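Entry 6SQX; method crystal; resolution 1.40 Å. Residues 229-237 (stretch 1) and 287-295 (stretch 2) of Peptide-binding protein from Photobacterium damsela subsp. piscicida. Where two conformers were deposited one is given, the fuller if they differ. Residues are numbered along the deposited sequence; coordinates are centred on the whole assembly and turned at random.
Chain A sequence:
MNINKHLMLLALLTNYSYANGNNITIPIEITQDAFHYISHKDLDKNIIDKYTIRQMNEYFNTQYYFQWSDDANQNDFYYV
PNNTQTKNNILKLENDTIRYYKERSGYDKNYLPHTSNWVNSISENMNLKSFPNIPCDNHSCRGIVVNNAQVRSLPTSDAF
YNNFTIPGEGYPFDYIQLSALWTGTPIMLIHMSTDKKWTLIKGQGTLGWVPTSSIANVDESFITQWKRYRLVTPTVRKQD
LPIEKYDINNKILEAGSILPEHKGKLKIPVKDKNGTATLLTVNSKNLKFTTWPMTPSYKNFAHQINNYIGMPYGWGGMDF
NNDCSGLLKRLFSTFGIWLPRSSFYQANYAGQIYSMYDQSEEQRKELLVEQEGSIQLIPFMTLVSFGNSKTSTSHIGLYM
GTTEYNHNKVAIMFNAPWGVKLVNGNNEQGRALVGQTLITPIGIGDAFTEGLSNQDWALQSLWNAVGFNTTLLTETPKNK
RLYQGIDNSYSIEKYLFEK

Stretch 1 (229-237) YRLVTPTVR
Stretch 2 (287-295) LKFTTWPMT

The two stretches pair as antiparallel strands, their axes 4.4 Å apart at closest approach and 144° between N-to-C directions; 668 Å² is buried in all. The register sets Thr-233 against Thr-290 as the hydrogen-bonded pair (CA to CA 5.6 Å), flanked by the non-hydrogen-bonded pairs Val-232 with Thr-291 and Pro-234 with Phe-289, whose side chains diverge.

Leu-287 (phi/psi -89/155) makes no contact. At Lys-288 (-117/103) pairing begins: Thr-235 N donates to Lys-288 O at 3.1 Å and 164°, and Pro-234 CA lies 3.4 Å from that oxygen. Lys-288 CB points toward stretch 1, 3.4 Å from Thr-235 OG1 (chi1 57°, p), while Lys-288 CD lies 3.9 Å from Val-236 CG2 and the chain end leads away.

Phe-289 (-154/169) is extended, chi1 57° (p) and chi2 76°. Its CD1 sits 3.6 Å from Val-232 CB; Val-232 CG2 (chi1 -66°, m) lies 4.2 Å from the centroid of the Phe-289 ring, 29° off the normal, an off-centre CH-pi contact.

Thr-290 (-148/159; chi1 t) exchanges two backbone hydrogen bonds with Thr-233 (-145/146; chi1 t): Thr-233 N to Thr-290 O and Thr-290 N to Thr-233 O, each 2.9 Å, at 152° and 155°. Both side chains occupy one sheet face, CG2 of Thr-233 4.3 Å from CG2 of Thr-290; Thr-235 CG2 is 3.7 Å from Thr-290 CG2.

Thr-291 (-58/135; chi1 m) directs CB away, yet its CA approaches Leu-231 O at 3.6 Å.

Trp-292 (-101/144; chi1 t, chi2 92°) gives the straightest bond, N to Leu-231 O, 2.8 Å at 177°. One water bridges Leu-231 N and Trp-292 O, 2.9 Å from each. Obliquely, Trp-292 CD1 meets Thr-233 CB at 3.7 Å and CE3 meets Leu-231 CD1 at 4.1 Å.

A cis peptide precedes Pro-293; beyond it, Met-294 (t, t, m) brings CE to 4.0 Å from Thr-235 CG2.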

# COMPACT_ATOMS: atom_id res chain seq x y z
N TYR A 229 0.50 -26.25 3.22
CA TYR A 229 -0.31 -26.12 2.02
C TYR A 229 0.48 -25.44 0.92
O TYR A 229 1.31 -24.56 1.17
CB TYR A 229 -1.55 -25.26 2.27
CG TYR A 229 -2.69 -25.95 2.99
CD1 TYR A 229 -3.52 -26.83 2.31
CD2 TYR A 229 -2.94 -25.71 4.34
CE1 TYR A 229 -4.58 -27.45 2.96
CE2 TYR A 229 -3.97 -26.31 4.98
CZ TYR A 229 -4.80 -27.19 4.30
OH TYR A 229 -5.83 -27.79 4.99
N ARG A 230 0.14 -25.81 -0.32
CA ARG A 230 0.42 -24.93 -1.44
C ARG A 230 -0.38 -23.64 -1.25
O ARG A 230 -1.52 -23.67 -0.79
CB ARG A 230 -0.05 -25.64 -2.70
CG ARG A 230 0.14 -24.94 -3.98
CD ARG A 230 -0.01 -25.99 -5.12
NE ARG A 230 -1.28 -26.73 -5.03
CZ ARG A 230 -1.44 -28.02 -4.69
NH1 ARG A 230 -2.68 -28.50 -4.59
NH2 ARG A 230 -0.42 -28.83 -4.47
N LEU A 231 0.23 -22.50 -1.58
CA LEU A 231 -0.43 -21.21 -1.49
C LEU A 231 -0.71 -20.66 -2.89
O LEU A 231 0.06 -20.90 -3.84
CB LEU A 231 0.45 -20.21 -0.72
CG LEU A 231 0.73 -20.61 0.73
CD1 LEU A 231 1.74 -19.63 1.35
CD2 LEU A 231 -0.56 -20.62 1.58
N VAL A 232 -1.81 -19.92 -3.00
CA VAL A 232 -2.20 -19.32 -4.27
C VAL A 232 -2.48 -17.84 -4.04
O VAL A 232 -2.68 -17.37 -2.92
CB VAL A 232 -3.43 -20.00 -4.93
CG1 VAL A 232 -3.12 -21.43 -5.35
CG2 VAL A 232 -4.66 -19.92 -4.01
N THR A 233 -2.57 -17.11 -5.14
CA THR A 233 -2.81 -15.68 -5.09
C THR A 233 -3.68 -15.32 -6.29
O THR A 233 -3.55 -15.95 -7.35
CB THR A 233 -1.47 -14.90 -5.06
OG1 THR A 233 -1.68 -13.53 -4.68
CG2 THR A 233 -0.69 -15.01 -6.40
N PRO A 234 -4.58 -14.35 -6.15
CA PRO A 234 -5.51 -14.09 -7.27
C PRO A 234 -4.78 -13.48 -8.45
O PRO A 234 -3.80 -12.74 -8.30
CB PRO A 234 -6.49 -13.07 -6.69
CG PRO A 234 -6.48 -13.34 -5.14
CD PRO A 234 -4.98 -13.66 -4.90
N THR A 235 -5.34 -13.70 -9.64
CA THR A 235 -4.76 -13.15 -10.87
C THR A 235 -5.53 -11.96 -11.43
O THR A 235 -5.13 -11.44 -12.48
CB THR A 235 -4.61 -14.24 -11.93
OG1 THR A 235 -5.90 -14.81 -12.15
CG2 THR A 235 -3.66 -15.34 -11.43
N VAL A 236 -6.61 -11.52 -10.76
CA VAL A 236 -7.34 -10.30 -11.11
C VAL A 236 -7.56 -9.51 -9.83
O VAL A 236 -7.41 -10.03 -8.72
CB VAL A 236 -8.70 -10.61 -11.79
CG1 VAL A 236 -8.51 -11.38 -13.13
CG2 VAL A 236 -9.65 -11.38 -10.83
N ARG A 237 -7.92 -8.22 -9.98
CA ARG A 237 -7.95 -7.35 -8.80
C ARG A 237 -9.05 -7.77 -7.82
O ARG A 237 -8.80 -7.90 -6.62
CB ARG A 237 -8.06 -5.86 -9.18
CG ARG A 237 -8.00 -4.97 -7.92
CD ARG A 237 -7.72 -3.52 -8.21
NE ARG A 237 -8.80 -2.79 -8.87
CZ ARG A 237 -9.65 -1.94 -8.27
NH1 ARG A 237 -10.54 -1.26 -9.00
NH2 ARG A 237 -9.65 -1.77 -6.96
N LEU A 287 -13.02 -19.43 -10.11
CA LEU A 287 -12.12 -18.46 -9.51
C LEU A 287 -10.83 -18.34 -10.31
O LEU A 287 -10.42 -19.26 -11.01
CB LEU A 287 -11.80 -18.83 -8.05
CG LEU A 287 -13.02 -18.83 -7.13
CD1 LEU A 287 -12.59 -19.12 -5.69
CD2 LEU A 287 -13.85 -17.53 -7.22
N LYS A 288 -10.19 -17.17 -10.19
CA LYS A 288 -8.99 -16.82 -10.97
C LYS A 288 -7.82 -16.63 -10.00
O LYS A 288 -7.71 -15.60 -9.31
CB LYS A 288 -9.21 -15.58 -11.81
CG LYS A 288 -10.43 -15.63 -12.78
CD LYS A 288 -11.43 -14.54 -12.27
CE LYS A 288 -12.62 -14.20 -13.17
NZ LYS A 288 -13.56 -13.24 -12.47
N PHE A 289 -6.95 -17.63 -9.94
CA PHE A 289 -5.80 -17.59 -9.05
C PHE A 289 -4.70 -18.46 -9.62
O PHE A 289 -4.93 -19.23 -10.57
CB PHE A 289 -6.12 -17.96 -7.58
CG PHE A 289 -6.76 -19.32 -7.39
CD1 PHE A 289 -5.99 -20.49 -7.45
CD2 PHE A 289 -8.11 -19.42 -7.08
CE1 PHE A 289 -6.58 -21.75 -7.26
CE2 PHE A 289 -8.71 -20.67 -6.88
CZ PHE A 289 -7.95 -21.84 -6.95
N THR A 290 -3.51 -18.34 -9.05
CA THR A 290 -2.36 -19.10 -9.50
C THR A 290 -1.44 -19.39 -8.32
O THR A 290 -1.47 -18.69 -7.31
CB THR A 290 -1.61 -18.37 -10.64
OG1 THR A 290 -0.76 -19.29 -11.34
CG2 THR A 290 -0.77 -17.27 -10.07
N THR A 291 -0.61 -20.42 -8.47
CA THR A 291 0.32 -20.75 -7.38
C THR A 291 1.21 -19.55 -7.06
O THR A 291 1.75 -18.89 -7.95
CB THR A 291 1.18 -21.96 -7.76
OG1 THR A 291 0.34 -23.11 -7.98
CG2 THR A 291 2.21 -22.28 -6.66
N TRP A 292 1.36 -19.28 -5.77
CA TRP A 292 2.14 -18.17 -5.26
C TRP A 292 3.50 -18.69 -4.80
O TRP A 292 3.58 -19.80 -4.27
CB TRP A 292 1.39 -17.54 -4.09
CG TRP A 292 2.12 -16.39 -3.48
CD1 TRP A 292 1.99 -15.07 -3.80
CD2 TRP A 292 3.08 -16.46 -2.42
NE1 TRP A 292 2.85 -14.31 -3.04
CE2 TRP A 292 3.52 -15.15 -2.18
CE3 TRP A 292 3.62 -17.51 -1.67
CZ2 TRP A 292 4.46 -14.84 -1.19
CZ3 TRP A 292 4.59 -17.22 -0.72
CH2 TRP A 292 5.00 -15.89 -0.48
N PRO A 293 4.61 -17.94 -4.98
CA PRO A 293 4.65 -16.65 -5.69
C PRO A 293 4.51 -16.79 -7.19
O PRO A 293 4.98 -17.76 -7.79
CB PRO A 293 6.06 -16.12 -5.38
CG PRO A 293 6.55 -16.93 -4.22
CD PRO A 293 5.93 -18.27 -4.38
N MET A 294 3.87 -15.79 -7.79
CA MET A 294 3.76 -15.78 -9.24
C MET A 294 5.16 -15.62 -9.84
O MET A 294 6.01 -14.91 -9.31
CB MET A 294 2.88 -14.60 -9.63
CG MET A 294 2.70 -14.39 -11.10
SD MET A 294 1.50 -13.07 -11.50
CE MET A 294 -0.02 -13.77 -10.92
N THR A 295 5.38 -16.26 -10.99
CA THR A 295 6.68 -16.18 -11.62
C THR A 295 6.97 -14.74 -12.06
O THR A 295 6.08 -14.09 -12.64
CB THR A 295 6.68 -17.09 -12.84
OG1 THR A 295 6.47 -18.44 -12.40
CG2 THR A 295 8.00 -17.02 -13.57
O HOH W 1 2.87 -22.18 -2.77